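Local coordinates for putative type VI secretion protein (Escherichia coli, PDB 3U66) that probably serves as an inner-membrane component of the type VI secretion apparatus, of which this is the cytoplasmic domain of the TssL/DotU protein, at residues Gln41-Ala46 and Tyr65-Leu70; Ala123-Leu128 and Arg153-Arg158. One frame throughout, in Å; residues are numbered along the deposited sequence.

How the contacts relate
Both contacts join helices of one all-helical cytoplasmic domain, a double helical bundle, and all four segments belong to the DotU-family domain. Contact 1 comes first along the chain and ties helix 32-52 to helix 57-76. Contact 2 opens only after it has closed, and ties helix 122-133 to helix 148-157. The centres of the two contacts lie about 18 Å apart, yet they touch: Ala66 CB of contact 1 meets Leu128 CD2 of contact 2 at 3.9 Å. Helix 57-76 therefore packs on helix 122-133, and apolar packing runs from the first helix pair to the second within a single compact fold.

Contact 1: residues Gln41-Ala46 and Tyr65-Leu70; sequences QLVKQA and YAFCAL
Val43 reaches from helix 32-52 to Phe67 and Cys68, two consecutive residues of helix 57-76. The backbones come nearest at Val43 and Cys68, whose CA atoms are 7.6 Å apart. All three touching residues are buried, and the two segments bury 148 Å² between them.

The aliphatic-sulfur contact uses both branches of the valine. Val43 CG1 lies 4.0 Å from Cys68 SG, and Val43 CG2 is 4.1 Å from the same Cys68 SG. The sulfur thus faces the fork of the side chain. With CG1 of Val43 anti to the backbone N (chi1 174°), both methyls are turned to the sulfur. The thiol of Cys68 also packs on Leu93 and Phe98 of helix 93-98.

The aliphatic-aromatic contact is made by one branch alone. Val43 CG2 sits 4.2 Å from Phe67 CD2. The methyl meets the rim of the ring, close to the ring plane, and not over a face. Phe67 extends toward the other helix with CG turned away from its own N (chi1 -174°), which carries the ring toward helix 32-52. Leu42 comes near the far end of this ring more loosely, with its CD2 4.7 Å from Phe67 CZ. The Phe67 ring also meets that of Phe13 on helix 7-24, their planes about 35° apart, while Val43 packs on Phe97. The contact therefore lies where helices 7-24 and 93-98 close on the pair.

The interactions across the two segments are apolar. This chemistry implies that helices 32-52 and 57-76 are probably held here by close fit and burial of apolar surface in the helical core, with no polar bond between the segments to fix their spacing.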
loop_
_atom_site.group_PDB
_atom_site.type_symbol
_atom_site.label_atom_id
_atom_site.label_comp_id
_atom_site.label_asym_id
_atom_site.label_seq_id
_atom_site.Cartn_x
_atom_site.Cartn_y
_atom_site.Cartn_z
ATOM N N GLN A 41 12.897 10.756 0.778
ATOM C CA GLN A 41 12.752 11.865 1.727
ATOM C C GLN A 41 11.380 11.868 2.392
ATOM O O GLN A 41 11.274 12.162 3.582
ATOM C CB GLN A 41 13.039 13.233 1.065
ATOM C CG GLN A 41 14.449 13.411 0.482
ATOM C CD GLN A 41 15.571 12.872 1.346
ATOM O OE1 GLN A 41 15.813 13.328 2.473
ATOM N NE2 GLN A 41 16.286 11.883 0.827
ATOM N N LEU A 42 10.344 11.509 1.622
ATOM C CA LEU A 42 8.967 11.409 2.088
ATOM C C LEU A 42 8.796 10.272 3.124
ATOM O O LEU A 42 8.153 10.469 4.165
ATOM C CB LEU A 42 8.047 11.211 0.885
ATOM C CG LEU A 42 6.920 12.233 0.789
ATOM C CD1 LEU A 42 6.556 12.459 -0.650
ATOM C CD2 LEU A 42 5.616 11.758 1.588
ATOM N N VAL A 43 9.416 9.104 2.849
ATOM C CA VAL A 43 9.416 7.932 3.729
ATOM C C VAL A 43 10.155 8.289 5.029
ATOM O O VAL A 43 9.641 8.009 6.108
ATOM C CB VAL A 43 10.017 6.689 3.016
ATOM C CG1 VAL A 43 10.171 5.505 3.965
ATOM C CG2 VAL A 43 9.183 6.289 1.802
ATOM N N LYS A 44 11.332 8.948 4.918
ATOM C CA LYS A 44 12.143 9.375 6.064
ATOM C C LYS A 44 11.406 10.419 6.914
ATOM O O LYS A 44 11.482 10.364 8.140
ATOM C CB LYS A 44 13.513 9.901 5.607
ATOM C CG LYS A 44 14.465 8.828 5.072
ATOM C CD LYS A 44 15.933 9.182 5.311
ATOM C CE LYS A 44 16.517 10.130 4.293
ATOM N NZ LYS A 44 17.807 10.695 4.769
ATOM N N GLN A 45 10.681 11.350 6.252
ATOM C CA GLN A 45 9.874 12.407 6.875
ATOM C C GLN A 45 8.744 11.768 7.663
ATOM O O GLN A 45 8.479 12.172 8.801
ATOM C CB GLN A 45 9.321 13.368 5.799
ATOM C CG GLN A 45 8.243 14.346 6.271
ATOM C CD GLN A 45 8.804 15.604 6.865
ATOM O OE1 GLN A 45 9.374 16.446 6.169
ATOM N NE2 GLN A 45 8.617 15.780 8.161
ATOM N N ALA A 46 8.101 10.747 7.064
ATOM C CA ALA A 46 7.010 10.003 7.688
ATOM C C ALA A 46 7.476 9.249 8.934
ATOM O O ALA A 46 6.772 9.270 9.946
ATOM C CB ALA A 46 6.361 9.058 6.689
ATOM N N TYR A 65 5.777 0.323 5.727
ATOM C CA TYR A 65 5.931 -0.845 4.865
ATOM C C TYR A 65 4.866 -0.808 3.768
ATOM O O TYR A 65 5.210 -0.871 2.587
ATOM C CB TYR A 65 5.823 -2.150 5.677
ATOM C CG TYR A 65 6.162 -3.390 4.878
ATOM C CD1 TYR A 65 5.175 -4.111 4.217
ATOM C CD2 TYR A 65 7.475 -3.854 4.801
ATOM C CE1 TYR A 65 5.484 -5.239 3.463
ATOM C CE2 TYR A 65 7.795 -4.986 4.057
ATOM C CZ TYR A 65 6.799 -5.670 3.382
ATOM O OH TYR A 65 7.100 -6.777 2.635
ATOM N N ALA A 66 3.579 -0.657 4.175
ATOM C CA ALA A 66 2.425 -0.578 3.277
ATOM C C ALA A 66 2.604 0.559 2.296
ATOM O O ALA A 66 2.349 0.364 1.112
ATOM C CB ALA A 66 1.142 -0.396 4.073
ATOM N N PHE A 67 3.111 1.712 2.766
ATOM C CA PHE A 67 3.375 2.863 1.897
ATOM C C PHE A 67 4.479 2.597 0.876
ATOM O O PHE A 67 4.320 3.000 -0.282
ATOM C CB PHE A 67 3.683 4.134 2.701
ATOM C CG PHE A 67 3.815 5.352 1.826
ATOM C CD1 PHE A 67 2.689 6.042 1.397
ATOM C CD2 PHE A 67 5.063 5.802 1.419
ATOM C CE1 PHE A 67 2.812 7.156 0.575
ATOM C CE2 PHE A 67 5.184 6.917 0.592
ATOM C CZ PHE A 67 4.057 7.582 0.176
ATOM N N CYS A 68 5.608 1.970 1.310
ATOM C CA CYS A 68 6.735 1.616 0.444
ATOM C C CYS A 68 6.247 0.670 -0.646
ATOM O O CYS A 68 6.484 0.920 -1.821
ATOM C CB CYS A 68 7.877 1.002 1.248
ATOM S SG CYS A 68 8.941 2.212 2.077
ATOM N N ALA A 69 5.499 -0.373 -0.249
ATOM C CA ALA A 69 4.890 -1.375 -1.126
ATOM C C ALA A 69 3.887 -0.741 -2.096
ATOM O O ALA A 69 3.820 -1.163 -3.254
ATOM C CB ALA A 69 4.204 -2.440 -0.291
ATOM N N LEU A 70 3.132 0.282 -1.630
ATOM C CA LEU A 70 2.150 1.005 -2.443
ATOM C C LEU A 70 2.860 1.837 -3.525
ATOM O O LEU A 70 2.566 1.683 -4.718
ATOM C CB LEU A 70 1.199 1.858 -1.549
ATOM C CG LEU A 70 0.274 2.910 -2.198
ATOM C CD1 LEU A 70 -0.742 2.283 -3.153
ATOM C CD2 LEU A 70 -0.421 3.739 -1.144
#

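Contact 2: residues Ala123-Leu128 and Arg153-Arg158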
loop_
_atom_site.group_PDB
_atom_site.type_symbol
_atom_site.label_atom_id
_atom_site.label_comp_id
_atom_site.label_asym_id
_atom_site.label_seq_id
_atom_site.Cartn_x
_atom_site.Cartn_y
_atom_site.Cartn_z
ATOM N N ALA A 123 -5.197 3.363 13.507
ATOM C CA ALA A 123 -4.329 4.108 12.589
ATOM C C ALA A 123 -3.675 3.186 11.542
ATOM O O ALA A 123 -3.672 3.531 10.357
ATOM C CB ALA A 123 -3.279 4.881 13.371
ATOM N N VAL A 124 -3.188 1.997 11.973
ATOM C CA VAL A 124 -2.576 0.976 11.112
ATOM C C VAL A 124 -3.622 0.462 10.112
ATOM O O VAL A 124 -3.335 0.441 8.917
ATOM C CB VAL A 124 -1.915 -0.163 11.947
ATOM C CG1 VAL A 124 -1.463 -1.336 11.073
ATOM C CG2 VAL A 124 -0.750 0.371 12.775
ATOM N N LEU A 125 -4.837 0.100 10.595
ATOM C CA LEU A 125 -5.962 -0.382 9.777
ATOM C C LEU A 125 -6.395 0.648 8.752
ATOM O O LEU A 125 -6.833 0.267 7.664
ATOM C CB LEU A 125 -7.193 -0.759 10.634
ATOM C CG LEU A 125 -7.143 -1.988 11.548
ATOM C CD1 LEU A 125 -8.505 -2.258 12.118
ATOM C CD2 LEU A 125 -6.654 -3.224 10.824
ATOM N N THR A 126 -6.311 1.952 9.113
ATOM C CA THR A 126 -6.669 3.067 8.236
ATOM C C THR A 126 -5.695 3.103 7.062
ATOM O O THR A 126 -6.131 3.120 5.909
ATOM C CB THR A 126 -6.735 4.383 9.032
ATOM O OG1 THR A 126 -7.719 4.253 10.063
ATOM C CG2 THR A 126 -7.045 5.598 8.152
ATOM N N CYS A 127 -4.386 3.060 7.362
ATOM C CA CYS A 127 -3.316 3.083 6.370
ATOM C C CYS A 127 -3.373 1.903 5.411
ATOM O O CYS A 127 -3.155 2.093 4.216
ATOM C CB CYS A 127 -1.962 3.199 7.053
ATOM S SG CYS A 127 -1.677 4.813 7.815
ATOM N N LEU A 128 -3.720 0.705 5.924
ATOM C CA LEU A 128 -3.869 -0.513 5.130
ATOM C C LEU A 128 -5.081 -0.416 4.182
ATOM O O LEU A 128 -5.054 -0.978 3.080
ATOM C CB LEU A 128 -3.959 -1.758 6.034
ATOM C CG LEU A 128 -2.697 -2.126 6.831
ATOM C CD1 LEU A 128 -2.984 -3.223 7.813
ATOM C CD2 LEU A 128 -1.539 -2.529 5.921
ATOM N N ARG A 153 -13.115 -7.343 2.612
ATOM C CA ARG A 153 -14.383 -7.210 3.352
ATOM C C ARG A 153 -14.181 -7.191 4.869
ATOM O O ARG A 153 -14.764 -6.344 5.548
ATOM C CB ARG A 153 -15.357 -8.331 2.975
ATOM C CG ARG A 153 -16.147 -8.059 1.711
ATOM C CD ARG A 153 -16.903 -9.299 1.269
ATOM N NE ARG A 153 -16.410 -9.820 -0.005
ATOM C CZ ARG A 153 -16.938 -9.520 -1.187
ATOM N NH1 ARG A 153 -17.993 -8.721 -1.266
ATOM N NH2 ARG A 153 -16.427 -10.032 -2.297
ATOM N N ALA A 154 -13.332 -8.099 5.383
ATOM C CA ALA A 154 -13.013 -8.236 6.802
ATOM C C ALA A 154 -12.280 -7.024 7.355
ATOM O O ALA A 154 -12.591 -6.586 8.462
ATOM C CB ALA A 154 -12.193 -9.494 7.030
ATOM N N LEU A 155 -11.317 -6.485 6.579
ATOM C CA LEU A 155 -10.517 -5.308 6.926
ATOM C C LEU A 155 -11.399 -4.074 6.899
ATOM O O LEU A 155 -11.319 -3.237 7.793
ATOM C CB LEU A 155 -9.328 -5.174 5.953
ATOM C CG LEU A 155 -8.489 -3.890 5.994
ATOM C CD1 LEU A 155 -7.584 -3.838 7.218
ATOM C CD2 LEU A 155 -7.667 -3.762 4.740
ATOM N N THR A 156 -12.256 -3.996 5.888
ATOM C CA THR A 156 -13.241 -2.941 5.655
ATOM C C THR A 156 -14.232 -2.847 6.825
ATOM O O THR A 156 -14.537 -1.740 7.271
ATOM C CB THR A 156 -13.858 -3.165 4.251
ATOM O OG1 THR A 156 -13.265 -2.270 3.311
ATOM C CG2 THR A 156 -15.371 -3.106 4.211
ATOM N N ALA A 157 -14.685 -4.018 7.336
ATOM C CA ALA A 157 -15.664 -4.156 8.418
ATOM C C ALA A 157 -15.170 -3.632 9.770
ATOM O O ALA A 157 -15.988 -3.236 10.609
ATOM C CB ALA A 157 -16.101 -5.612 8.542
ATOM N N ARG A 158 -13.843 -3.633 9.979
ATOM C CA ARG A 158 -13.244 -3.204 11.235
ATOM C C ARG A 158 -12.853 -1.737 11.329
ATOM O O ARG A 158 -12.420 -1.290 12.397
ATOM C CB ARG A 158 -12.125 -4.150 11.660
ATOM C CG ARG A 158 -12.603 -5.096 12.738
ATOM C CD ARG A 158 -12.004 -6.462 12.594
ATOM N NE ARG A 158 -10.789 -6.604 13.387
ATOM C CZ ARG A 158 -10.005 -7.674 13.339
ATOM N NH1 ARG A 158 -10.294 -8.681 12.526
ATOM N NH2 ARG A 158 -8.915 -7.736 14.090
#
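The helical segments 123-128 and 153-157 run roughly antiparallel, and the CA atoms of Leu125 and Leu155 mark their nearest backbone approach at 7.3 Å. Leu155 is the central side chain. Its CG is opposite the backbone N (chi1 170°), which brings its methyl end nearer to helix 122-133. There Leu155 CD1 meets Leu125 CD2 at 3.8 Å. The two leucine side chains lie alongside each other and point opposite ways. The same branch reaches Leu128, with Leu155 CD1 4.3 Å from Leu128 CB. The second branch approaches the backbone one turn on, placing Leu155 CD2 4.2 Å from Leu128 O.

Leu125 and Leu128 are three residues apart on one face of their helix, so this is leucine packing between two helices of the all-helical DotU domain. Helix 103-115 adds to the core: Leu128 also rests on Leu107 and Ile111.

Arg158 contributes the aliphatic start of its chain. Leu125 CD1 lies 4.1 Å from Arg158 CB and 4.0 Å from Arg158 O. The polar end of the arginine goes to a different partner: its NH1 is hydrogen-bonded to Leu115 O at the end of helix 103-115. Pro120, in a loop, packs against both Leu125 and Arg158.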